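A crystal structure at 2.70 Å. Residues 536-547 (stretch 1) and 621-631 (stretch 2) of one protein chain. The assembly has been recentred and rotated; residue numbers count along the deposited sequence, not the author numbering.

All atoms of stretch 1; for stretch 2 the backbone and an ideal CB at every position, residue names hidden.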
# COMPACT_ATOMS: atom_id res chain seq x y z
N GLN A 536 14.34 -13.05 -5.11
CA GLN A 536 14.82 -12.45 -6.34
C GLN A 536 14.62 -13.35 -7.54
O GLN A 536 14.35 -12.86 -8.64
CB GLN A 536 16.27 -12.02 -6.20
CG GLN A 536 16.35 -10.60 -5.71
CD GLN A 536 17.36 -10.41 -4.62
OE1 GLN A 536 18.59 -10.47 -4.84
NE2 GLN A 536 16.85 -10.17 -3.41
N ASP A 537 14.74 -14.66 -7.36
CA ASP A 537 14.35 -15.57 -8.43
C ASP A 537 12.86 -15.42 -8.74
O ASP A 537 12.46 -15.45 -9.91
CB ASP A 537 14.69 -17.01 -8.05
CG ASP A 537 16.17 -17.25 -7.92
OD1 ASP A 537 16.83 -17.33 -8.97
OD2 ASP A 537 16.67 -17.36 -6.78
N LEU A 538 12.01 -15.29 -7.71
CA LEU A 538 10.59 -15.13 -7.99
C LEU A 538 10.35 -13.83 -8.75
O LEU A 538 9.60 -13.81 -9.72
CB LEU A 538 9.74 -15.19 -6.71
CG LEU A 538 9.70 -16.53 -5.96
CD1 LEU A 538 8.95 -16.41 -4.65
CD2 LEU A 538 9.13 -17.63 -6.79
N LEU A 539 11.01 -12.75 -8.33
CA LEU A 539 10.86 -11.48 -9.04
C LEU A 539 11.29 -11.61 -10.51
O LEU A 539 10.62 -11.11 -11.41
CB LEU A 539 11.65 -10.38 -8.32
CG LEU A 539 11.08 -10.02 -6.95
CD1 LEU A 539 11.87 -8.94 -6.24
CD2 LEU A 539 9.61 -9.62 -7.07
N GLY A 540 12.40 -12.30 -10.74
CA GLY A 540 12.85 -12.53 -12.10
C GLY A 540 11.79 -13.17 -12.98
O GLY A 540 11.54 -12.72 -14.10
N VAL A 541 11.16 -14.25 -12.50
CA VAL A 541 10.19 -14.93 -13.36
C VAL A 541 8.87 -14.16 -13.43
O VAL A 541 8.19 -14.17 -14.46
CB VAL A 541 9.95 -16.39 -12.94
CG1 VAL A 541 9.13 -16.46 -11.64
CG2 VAL A 541 9.28 -17.15 -14.09
N MET A 542 8.49 -13.47 -12.35
CA MET A 542 7.24 -12.73 -12.36
C MET A 542 7.30 -11.52 -13.26
O MET A 542 6.28 -11.16 -13.86
CB MET A 542 6.87 -12.29 -10.95
CG MET A 542 6.56 -13.46 -10.08
SD MET A 542 6.56 -13.09 -8.32
CE MET A 542 4.92 -12.43 -8.09
N THR A 543 8.47 -10.87 -13.38
CA THR A 543 8.57 -9.66 -14.21
C THR A 543 8.71 -9.99 -15.70
O THR A 543 8.40 -9.14 -16.53
CB THR A 543 9.73 -8.76 -13.75
OG1 THR A 543 10.95 -9.51 -13.65
CG2 THR A 543 9.44 -8.14 -12.38
N HIS A 544 9.10 -11.22 -16.05
CA HIS A 544 9.17 -11.64 -17.44
C HIS A 544 7.94 -12.46 -17.85
O HIS A 544 7.14 -12.00 -18.67
CB HIS A 544 10.47 -12.42 -17.68
CG HIS A 544 11.69 -11.57 -17.50
ND1 HIS A 544 12.37 -11.50 -16.30
CD2 HIS A 544 12.30 -10.70 -18.34
CE1 HIS A 544 13.37 -10.64 -16.42
NE2 HIS A 544 13.35 -10.14 -17.65
N GLU A 545 7.75 -13.65 -17.27
CA GLU A 545 6.66 -14.51 -17.71
C GLU A 545 5.31 -13.88 -17.40
O GLU A 545 4.42 -13.87 -18.26
CB GLU A 545 6.76 -15.89 -17.07
CG GLU A 545 5.83 -16.89 -17.73
CD GLU A 545 5.73 -18.19 -16.99
OE1 GLU A 545 5.72 -19.26 -17.64
OE2 GLU A 545 5.68 -18.15 -15.75
N ALA A 546 5.13 -13.36 -16.19
CA ALA A 546 3.86 -12.74 -15.83
C ALA A 546 3.76 -11.28 -16.27
O ALA A 546 2.64 -10.77 -16.37
CB ALA A 546 3.63 -12.84 -14.32
N GLY A 547 4.87 -10.61 -16.57
CA GLY A 547 4.78 -9.24 -17.04
C GLY A 547 4.46 -8.20 -15.99
O GLY A 547 3.95 -7.13 -16.34
N UNK A 621 -2.17 -21.58 -17.43
CA UNK A 621 -1.17 -21.89 -18.46
C UNK A 621 -0.27 -20.72 -18.85
O UNK A 621 0.85 -20.96 -19.31
CB UNK A 621 -1.88 -22.40 -19.71
N UNK A 622 -0.68 -19.47 -18.64
CA UNK A 622 0.19 -18.34 -18.96
C UNK A 622 1.39 -18.25 -18.03
O UNK A 622 2.35 -17.54 -18.36
CB UNK A 622 -0.60 -17.03 -18.90
N UNK A 623 1.36 -18.89 -16.86
CA UNK A 623 2.40 -18.62 -15.87
C UNK A 623 3.00 -19.90 -15.32
O UNK A 623 3.30 -20.00 -14.13
CB UNK A 623 1.84 -17.78 -14.72
N UNK A 624 3.27 -20.86 -16.21
CA UNK A 624 3.75 -22.16 -15.76
C UNK A 624 5.16 -22.08 -15.21
O UNK A 624 5.53 -22.90 -14.36
CB UNK A 624 3.70 -23.17 -16.91
N UNK A 625 5.98 -21.16 -15.70
CA UNK A 625 7.32 -21.07 -15.13
C UNK A 625 7.28 -20.47 -13.73
O UNK A 625 8.13 -20.80 -12.90
CB UNK A 625 8.23 -20.24 -16.03
N UNK A 626 6.31 -19.59 -13.45
CA UNK A 626 6.13 -19.05 -12.10
C UNK A 626 5.89 -20.16 -11.08
O UNK A 626 6.56 -20.23 -10.04
CB UNK A 626 4.96 -18.06 -12.08
N UNK A 627 4.96 -21.07 -11.37
CA UNK A 627 4.74 -22.21 -10.49
C UNK A 627 6.01 -23.03 -10.33
O UNK A 627 6.31 -23.50 -9.22
CB UNK A 627 3.61 -23.09 -11.03
N UNK A 628 6.76 -23.23 -11.42
CA UNK A 628 7.96 -24.05 -11.30
C UNK A 628 9.00 -23.41 -10.39
O UNK A 628 9.57 -24.09 -9.53
CB UNK A 628 8.57 -24.30 -12.68
N UNK A 629 9.24 -22.11 -10.55
CA UNK A 629 10.22 -21.43 -9.71
C UNK A 629 9.78 -21.47 -8.25
O UNK A 629 10.58 -21.75 -7.35
CB UNK A 629 10.41 -19.98 -10.17
N UNK A 630 8.49 -21.20 -8.00
CA UNK A 630 7.96 -21.30 -6.64
C UNK A 630 8.10 -22.72 -6.08
O UNK A 630 8.45 -22.90 -4.91
CB UNK A 630 6.49 -20.87 -6.62
N UNK A 631 7.88 -23.74 -6.92
CA UNK A 631 7.93 -25.10 -6.41
C UNK A 631 9.29 -25.44 -5.83
O UNK A 631 9.37 -26.25 -4.89
CB UNK A 631 7.58 -26.09 -7.52

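The helices at 536-544 and from 624 run antiparallel (176°), axes 9.2 Å apart at closest approach, so each position is judged by its CB direction and by what stretch 1 places there.

Position 621 has its CB pointing away, with no stretch 1 atom within 5.5 Å. Its phi of -62° allows proline among many others; the residue is Pro 621. Position 622 points sideways with nothing near its CB, so a polar chain would do. It is Glu 622, whose carboxylate leads away while its backbone O lies 3.6 Å from Glu 545 CG.

Position 623 is the N-cap. Its ideal CB is 4.0 Å from Glu 545 OE2, so an acidic cap, setting a second carboxylate beside the first, is unlikely; Ser, Thr or Asn remain possible. The ideal CB is also 5.3 Å from Ala 546 CB, which suits a small or branched apolar chain. Val 623 takes the second course, CG1 packing 4.0 Å from Ala 546 CB.

Position 624 points away and tolerates most chains; Arg 624 extends from it without engaging stretch 1.

At 625 the CB points toward stretch 1 and the backbone N is 2.7 Å from Glu 545 OE1, a hydrogen bond at 161°. The ideal CB sits a tight 3.1 Å from Glu 545 OE1, and 3.8 Å from Val 541 CG2. A long chain with a positive end would answer the carboxylate, though Gln or Met could also extend past it. Arg 625 supplies the charge: its NE forms a long salt bridge with Glu 545 OE1 at 3.9 Å, purely electrostatic because the oxygen lies well out of the guanidinium plane, and Glu 545 CG covers one guanidinium face.

Position 626 donates its N to Glu 545 OE2 (2.8 Å, 139°), so one carboxylate receives two successive amides at this helix start. The ideal CB is 3.7 Å from Glu 545 OE2 and 4.5 Å from Val 541 CG1, favouring Ala, Ser or Cys. Cys 626 packs its SG 3.9 Å from Val 541 CG1 and 4.3 Å from Met 542 CG.

Positions 627 and 628 meet nothing in stretch 1; they are Ala 627 and Glu 628.

At 629 the CB points toward stretch 1, 4.0 Å from Val 541 CG1 and 4.3 Å from Leu 538 CD2, an apolar setting for Val, Ile, Leu or Ala. Val 629 (chi1 t) places CG1 3.8 Å from Leu 538 CD2 and CG2 4.0 Å from Val 541 CB.

Position 630 points sideways, its CB 4.2 Å from Leu 538 CD2; a small apolar residue suffices, and Ala 630 makes that contact. Position 631, out of reach, is Leu 631.

Stretch 2 (621-631) PEVRRCAEVAL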
# COMPACT_ATOMS: atom_id res chain seq x y z
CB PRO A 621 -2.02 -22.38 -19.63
CG PRO A 621 -3.35 -21.81 -19.41
CD PRO A 621 -3.54 -21.74 -17.92
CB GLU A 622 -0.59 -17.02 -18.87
CG GLU A 622 -1.70 -16.77 -19.91
CD GLU A 622 -3.00 -17.52 -19.58
OE1 GLU A 622 -3.08 -18.16 -18.52
OE2 GLU A 622 -3.96 -17.43 -20.38
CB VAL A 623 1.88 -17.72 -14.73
CG1 VAL A 623 1.74 -16.29 -15.22
CG2 VAL A 623 0.56 -18.20 -14.25
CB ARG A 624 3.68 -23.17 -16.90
CG ARG A 624 2.28 -23.56 -17.28
CD ARG A 624 2.30 -24.60 -18.35
NE ARG A 624 0.97 -25.15 -18.58
CZ ARG A 624 0.34 -25.18 -19.76
NH1 ARG A 624 0.93 -24.70 -20.86
NH2 ARG A 624 -0.88 -25.71 -19.84
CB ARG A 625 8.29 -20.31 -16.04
CG ARG A 625 8.69 -21.09 -17.29
CD ARG A 625 9.71 -20.39 -18.17
NE ARG A 625 9.60 -18.94 -18.29
CZ ARG A 625 9.19 -18.29 -19.38
NH1 ARG A 625 8.86 -18.99 -20.47
NH2 ARG A 625 9.14 -16.96 -19.38
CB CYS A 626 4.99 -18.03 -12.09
SG CYS A 626 5.40 -16.45 -12.90
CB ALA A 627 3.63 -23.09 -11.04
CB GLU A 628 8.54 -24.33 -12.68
CG GLU A 628 7.74 -25.29 -13.54
CD GLU A 628 7.84 -26.72 -13.05
OE1 GLU A 628 8.76 -27.00 -12.25
OE2 GLU A 628 7.01 -27.56 -13.47
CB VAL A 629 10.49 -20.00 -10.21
CG1 VAL A 629 11.44 -19.24 -9.27
CG2 VAL A 629 11.05 -20.02 -11.61
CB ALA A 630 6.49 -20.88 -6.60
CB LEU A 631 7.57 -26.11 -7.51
CG LEU A 631 7.21 -27.47 -6.90
CD1 LEU A 631 5.92 -27.31 -6.13
CD2 LEU A 631 7.12 -28.59 -7.94
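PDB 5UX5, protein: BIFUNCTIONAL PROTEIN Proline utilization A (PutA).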